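Local coordinates for beta-N-acetylhexosaminidase (Arthrobacter aurescens, PDB 3RCN), which probably hydrolyses terminal non-reducing N-acetyl-D-hexosamine residues from N-acetyl-beta-D-hexosaminides, as a family 20 glycoside hydrolase, at residues H8-A13 and A102-Q107; Y80-E83 and V89-A92. All coordinates share one frame; numbering follows the deposited sequence.

From the N terminus, the loop 8-13 comes first, just before strand 16-26, and contact 1 returns to it some ninety residues later through helix 95-109, closing a long excursion of the smaller, non-catalytic alpha/beta domain. Within that excursion lies contact 2, a local closure in which strands 80-84 and 88-92 form a hairpin in the middle of the mixed sheet. The chain then passes directly from strand 88-92 into helix 95-109, which packs on the hairpin. The two contacts meet at a probable hydrogen bond, Thr104 OG1 to Tyr80 OH at 2.6 Å. Together they tie sheet, helix and N-terminal loop, and helix 491-508 flanks the loop.

Contact 1: residues H8-A13 and A102-Q107; sequences HQLIPA and AQTLLQ
With CG anti to its own carbonyl carbon (chi1 -63°) and the chain extended beyond it (chi2 -157°), Gln107 reaches from helix 95-109 to the backbone of Ile11. Leu10 likewise has CG anti to its carbonyl carbon (chi1 -51°), which carries its methyls to the helix, alongside the Gln107 chain. The Gln107 carboxamide grips Ile11 twice. Ile11 N gives a bent bond to a lone pair of Gln107 OE1, in the carbonyl plane, at 3.2 Å. In return Gln107 NE2 donates to Ile11 O at 2.8 Å, approaching somewhat out of the plane of that carbonyl. Ile11 O, the acceptor, belongs to the cis peptide before Pro12. Leu10 CD2 lies 3.6 Å from Gln107 CB and 3.4 Å from Gln107 OE1, while Leu10 CD1 meets Thr104 CG2 more loosely at 4.2 Å, the two side chains crossing at about a right angle. The hydroxyl of Thr104 is engaged by Tyr80 and Lys168. Arg497 and Arg505 of helix 491-508 border the loop, and Met166 touches Gln107. Serving as both donor and acceptor for one residue of an irregular loop, the paired bonds fix the rotation of the carboxamide and satisfy the N-H and C=O of Ile11 in a buried place.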
loop_
_atom_site.group_PDB
_atom_site.type_symbol
_atom_site.label_atom_id
_atom_site.label_comp_id
_atom_site.label_asym_id
_atom_site.label_seq_id
_atom_site.Cartn_x
_atom_site.Cartn_y
_atom_site.Cartn_z
ATOM N N HIS A 8 -4.182 31.858 1.292
ATOM C CA HIS A 8 -4.594 30.464 1.207
ATOM C C HIS A 8 -3.337 29.628 1.253
ATOM O O HIS A 8 -2.255 30.110 0.926
ATOM C CB HIS A 8 -5.320 30.181 -0.104
ATOM C CG HIS A 8 -4.398 30.019 -1.268
ATOM N ND1 HIS A 8 -4.253 30.981 -2.241
ATOM C CD2 HIS A 8 -3.547 29.016 -1.597
ATOM C CE1 HIS A 8 -3.363 30.573 -3.131
ATOM N NE2 HIS A 8 -2.915 29.387 -2.757
ATOM N N GLN A 9 -3.464 28.410 1.758
ATOM C CA GLN A 9 -2.389 27.419 1.708
ATOM C C GLN A 9 -2.405 26.308 0.646
ATOM O O GLN A 9 -1.651 25.344 0.755
ATOM C CB GLN A 9 -1.958 26.986 3.097
ATOM C CG GLN A 9 -1.464 28.208 3.858
ATOM C CD GLN A 9 -1.007 27.904 5.255
ATOM O OE1 GLN A 9 -1.714 27.255 6.039
ATOM N NE2 GLN A 9 0.187 28.375 5.586
ATOM N N LEU A 10 -3.351 26.392 -0.289
ATOM C CA LEU A 10 -3.504 25.428 -1.391
ATOM C C LEU A 10 -2.267 25.182 -2.256
ATOM O O LEU A 10 -1.611 26.125 -2.700
ATOM C CB LEU A 10 -4.622 25.900 -2.311
ATOM C CG LEU A 10 -5.922 26.248 -1.597
ATOM C CD1 LEU A 10 -6.815 26.979 -2.542
ATOM C CD2 LEU A 10 -6.594 24.979 -1.087
ATOM N N ILE A 11 -1.958 23.913 -2.507
ATOM C CA ILE A 11 -1.008 23.574 -3.559
ATOM C C ILE A 11 -1.618 22.484 -4.431
ATOM O O ILE A 11 -2.137 21.496 -3.911
ATOM C CB ILE A 11 0.283 23.001 -2.941
ATOM C CG1 ILE A 11 1.084 24.088 -2.233
ATOM C CG2 ILE A 11 1.140 22.326 -3.979
ATOM C CD1 ILE A 11 2.258 23.549 -1.465
ATOM N N PRO A 12 -1.489 22.614 -5.763
ATOM C CA PRO A 12 -0.983 23.778 -6.519
ATOM C C PRO A 12 -1.836 25.027 -6.280
ATOM O O PRO A 12 -3.045 24.915 -6.145
ATOM C CB PRO A 12 -1.164 23.358 -7.987
ATOM C CG PRO A 12 -1.454 21.883 -7.961
ATOM C CD PRO A 12 -2.082 21.594 -6.644
ATOM N N ALA A 13 -1.220 26.202 -6.254
ATOM C CA ALA A 13 -1.964 27.453 -6.102
ATOM C C ALA A 13 -2.914 27.664 -7.273
ATOM O O ALA A 13 -2.501 27.565 -8.421
ATOM C CB ALA A 13 -0.999 28.625 -6.001
ATOM N N ALA A 102 -13.212 19.312 -6.618
ATOM C CA ALA A 102 -13.298 18.406 -5.487
ATOM C C ALA A 102 -12.001 18.338 -4.694
ATOM O O ALA A 102 -12.025 18.379 -3.460
ATOM C CB ALA A 102 -13.698 17.004 -5.952
ATOM N N GLN A 103 -10.873 18.226 -5.389
ATOM C CA GLN A 103 -9.584 18.179 -4.701
ATOM C C GLN A 103 -9.340 19.476 -3.956
ATOM O O GLN A 103 -8.940 19.470 -2.797
ATOM C CB GLN A 103 -8.436 17.903 -5.664
ATOM C CG GLN A 103 -8.581 16.593 -6.397
ATOM C CD GLN A 103 -8.149 15.392 -5.579
ATOM O OE1 GLN A 103 -7.625 15.524 -4.475
ATOM N NE2 GLN A 103 -8.361 14.208 -6.128
ATOM N N THR A 104 -9.603 20.596 -4.610
ATOM C CA THR A 104 -9.446 21.877 -3.944
ATOM C C THR A 104 -10.332 21.991 -2.701
ATOM O O THR A 104 -9.959 22.617 -1.706
ATOM C CB THR A 104 -9.724 23.018 -4.898
ATOM O OG1 THR A 104 -8.726 23.001 -5.921
ATOM C CG2 THR A 104 -9.648 24.334 -4.160
ATOM N N LEU A 105 -11.499 21.367 -2.762
ATOM C CA LEU A 105 -12.406 21.332 -1.628
ATOM C C LEU A 105 -11.754 20.586 -0.469
ATOM O O LEU A 105 -11.667 21.098 0.637
ATOM C CB LEU A 105 -13.705 20.635 -2.015
ATOM C CG LEU A 105 -14.794 20.759 -0.963
ATOM C CD1 LEU A 105 -15.252 22.204 -0.951
ATOM C CD2 LEU A 105 -15.951 19.813 -1.248
ATOM N N LEU A 106 -11.284 19.373 -0.732
ATOM C CA LEU A 106 -10.651 18.585 0.314
ATOM C C LEU A 106 -9.540 19.357 1.003
ATOM O O LEU A 106 -9.444 19.337 2.231
ATOM C CB LEU A 106 -10.116 17.272 -0.233
ATOM C CG LEU A 106 -11.200 16.306 -0.689
ATOM C CD1 LEU A 106 -10.587 14.940 -0.887
ATOM C CD2 LEU A 106 -12.346 16.240 0.308
ATOM N N GLN A 107 -8.698 20.035 0.221
ATOM C CA GLN A 107 -7.665 20.882 0.810
ATOM C C GLN A 107 -8.264 21.970 1.706
ATOM O O GLN A 107 -7.720 22.262 2.772
ATOM C CB GLN A 107 -6.767 21.500 -0.255
ATOM C CG GLN A 107 -5.977 20.483 -1.055
ATOM C CD GLN A 107 -4.734 21.076 -1.683
ATOM O OE1 GLN A 107 -4.544 22.295 -1.694
ATOM N NE2 GLN A 107 -3.868 20.213 -2.195
#

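Contact 2: residues Y80-E83 and V89-A92; sequences YRLE and VISA
Arg81 and Ser91 form a hydrogen-bonded pair at the heart of this antiparallel hairpin, with Arg81 N to Ser91 O at 2.7 Å and Ser91 N to Arg81 O at 2.8 Å. Glu83 and Val89 make the second such pair; Val89 N to Glu83 O is nearly straight (178°). On the buried face, turned to helix 95-109, Leu82 CD1 packs on Ile90 CG1 at 3.8 Å, and Tyr80 CB rests on Ala92 CB at 4.0 Å; Leu82 also touches Leu108 of the helix, and Ala92 touches Ala98. With chi1 at 71°, the Tyr80 ring swings away from strand 88-92, toward Thr104. The other face is mixed: Val89 packs on Arg68 and Leu70 of strand 67-71, but the margin at Arg81 and Glu83 is more open. There Arg81, bent at chi3 (55°), curls back to lay one face of its guanidinium over Ser91 CB, offset toward the rim, while NH1 forms a salt bridge with Asp72. A water bonded to Ser91 OG at 2.7 Å also donates a weak bond to Arg81 O. Glu83, poorly ordered, turns its carboxylate away from Val89. Replacing Arg81 with an alanine would probably deprive Asp72 of this charged partner and leave Ser91 CB less covered. Backbone bonds hold the hairpin together, apolar side chains pack against helix 95-109, and charge and water finish the Arg81 and Glu83 margin.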
loop_
_atom_site.group_PDB
_atom_site.type_symbol
_atom_site.label_atom_id
_atom_site.label_comp_id
_atom_site.label_asym_id
_atom_site.label_seq_id
_atom_site.Cartn_x
_atom_site.Cartn_y
_atom_site.Cartn_z
ATOM N N TYR A 80 -12.382 24.777 -13.407
ATOM C CA TYR A 80 -13.524 24.835 -12.509
ATOM C C TYR A 80 -13.599 26.163 -11.769
ATOM O O TYR A 80 -12.629 26.914 -11.691
ATOM C CB TYR A 80 -13.460 23.699 -11.484
ATOM C CG TYR A 80 -12.361 23.925 -10.494
ATOM C CD1 TYR A 80 -11.082 23.443 -10.739
ATOM C CD2 TYR A 80 -12.582 24.664 -9.344
ATOM C CE1 TYR A 80 -10.056 23.671 -9.861
ATOM C CE2 TYR A 80 -11.554 24.899 -8.454
ATOM C CZ TYR A 80 -10.294 24.390 -8.719
ATOM O OH TYR A 80 -9.260 24.612 -7.849
ATOM N N ARG A 81 -14.774 26.430 -11.222
ATOM C CA ARG A 81 -14.981 27.550 -10.331
ATOM C C ARG A 81 -15.523 26.972 -9.024
ATOM O O ARG A 81 -16.357 26.062 -9.047
ATOM C CB ARG A 81 -15.974 28.522 -10.961
ATOM C CG ARG A 81 -15.972 29.904 -10.354
ATOM C CD ARG A 81 -16.757 30.872 -11.228
ATOM N NE ARG A 81 -18.118 30.396 -11.472
ATOM C CZ ARG A 81 -18.576 30.010 -12.663
ATOM N NH1 ARG A 81 -17.783 30.059 -13.727
ATOM N NH2 ARG A 81 -19.832 29.584 -12.793
ATOM N N LEU A 82 -15.040 27.463 -7.885
ATOM C CA LEU A 82 -15.512 26.952 -6.590
ATOM C C LEU A 82 -16.033 28.057 -5.675
ATOM O O LEU A 82 -15.335 29.021 -5.356
ATOM C CB LEU A 82 -14.432 26.110 -5.897
ATOM C CG LEU A 82 -14.544 25.827 -4.397
ATOM C CD1 LEU A 82 -15.935 25.398 -4.010
ATOM C CD2 LEU A 82 -13.546 24.763 -4.003
ATOM N N GLU A 83 -17.275 27.896 -5.251
ATOM C CA GLU A 83 -17.975 28.951 -4.537
ATOM C C GLU A 83 -18.531 28.458 -3.204
ATOM O O GLU A 83 -19.245 27.455 -3.156
ATOM C CB GLU A 83 -19.105 29.493 -5.416
ATOM C CG GLU A 83 -19.834 30.670 -4.821
ATOM C CD GLU A 83 -18.916 31.846 -4.581
ATOM O OE1 GLU A 83 -18.004 32.069 -5.415
ATOM O OE2 GLU A 83 -19.105 32.537 -3.553
ATOM N N VAL A 89 -20.571 25.203 -3.987
ATOM C CA VAL A 89 -20.911 25.082 -5.401
ATOM C C VAL A 89 -19.681 25.010 -6.303
ATOM O O VAL A 89 -18.907 25.960 -6.392
ATOM C CB VAL A 89 -21.801 26.251 -5.859
ATOM C CG1 VAL A 89 -22.061 26.162 -7.352
ATOM C CG2 VAL A 89 -23.103 26.245 -5.097
ATOM N N ILE A 90 -19.507 23.875 -6.973
ATOM C CA ILE A 90 -18.380 23.684 -7.882
ATOM C C ILE A 90 -18.883 23.640 -9.309
ATOM O O ILE A 90 -19.594 22.707 -9.680
ATOM C CB ILE A 90 -17.628 22.372 -7.588
ATOM C CG1 ILE A 90 -16.990 22.416 -6.203
ATOM C CG2 ILE A 90 -16.546 22.123 -8.622
ATOM C CD1 ILE A 90 -16.438 21.075 -5.757
ATOM N N SER A 91 -18.529 24.658 -10.091
ATOM C CA SER A 91 -18.831 24.720 -11.533
ATOM C C SER A 91 -17.647 24.216 -12.361
ATOM O O SER A 91 -16.500 24.591 -12.104
ATOM C CB SER A 91 -19.125 26.165 -11.965
ATOM O OG SER A 91 -20.116 26.778 -11.160
ATOM N N ALA A 92 -17.908 23.392 -13.368
ATOM C CA ALA A 92 -16.829 22.956 -14.252
ATOM C C ALA A 92 -17.293 22.749 -15.702
ATOM O O ALA A 92 -18.493 22.607 -15.963
ATOM C CB ALA A 92 -16.163 21.688 -13.693
HETATM O O HOH W 1 -18.768 27.938 -9.137
#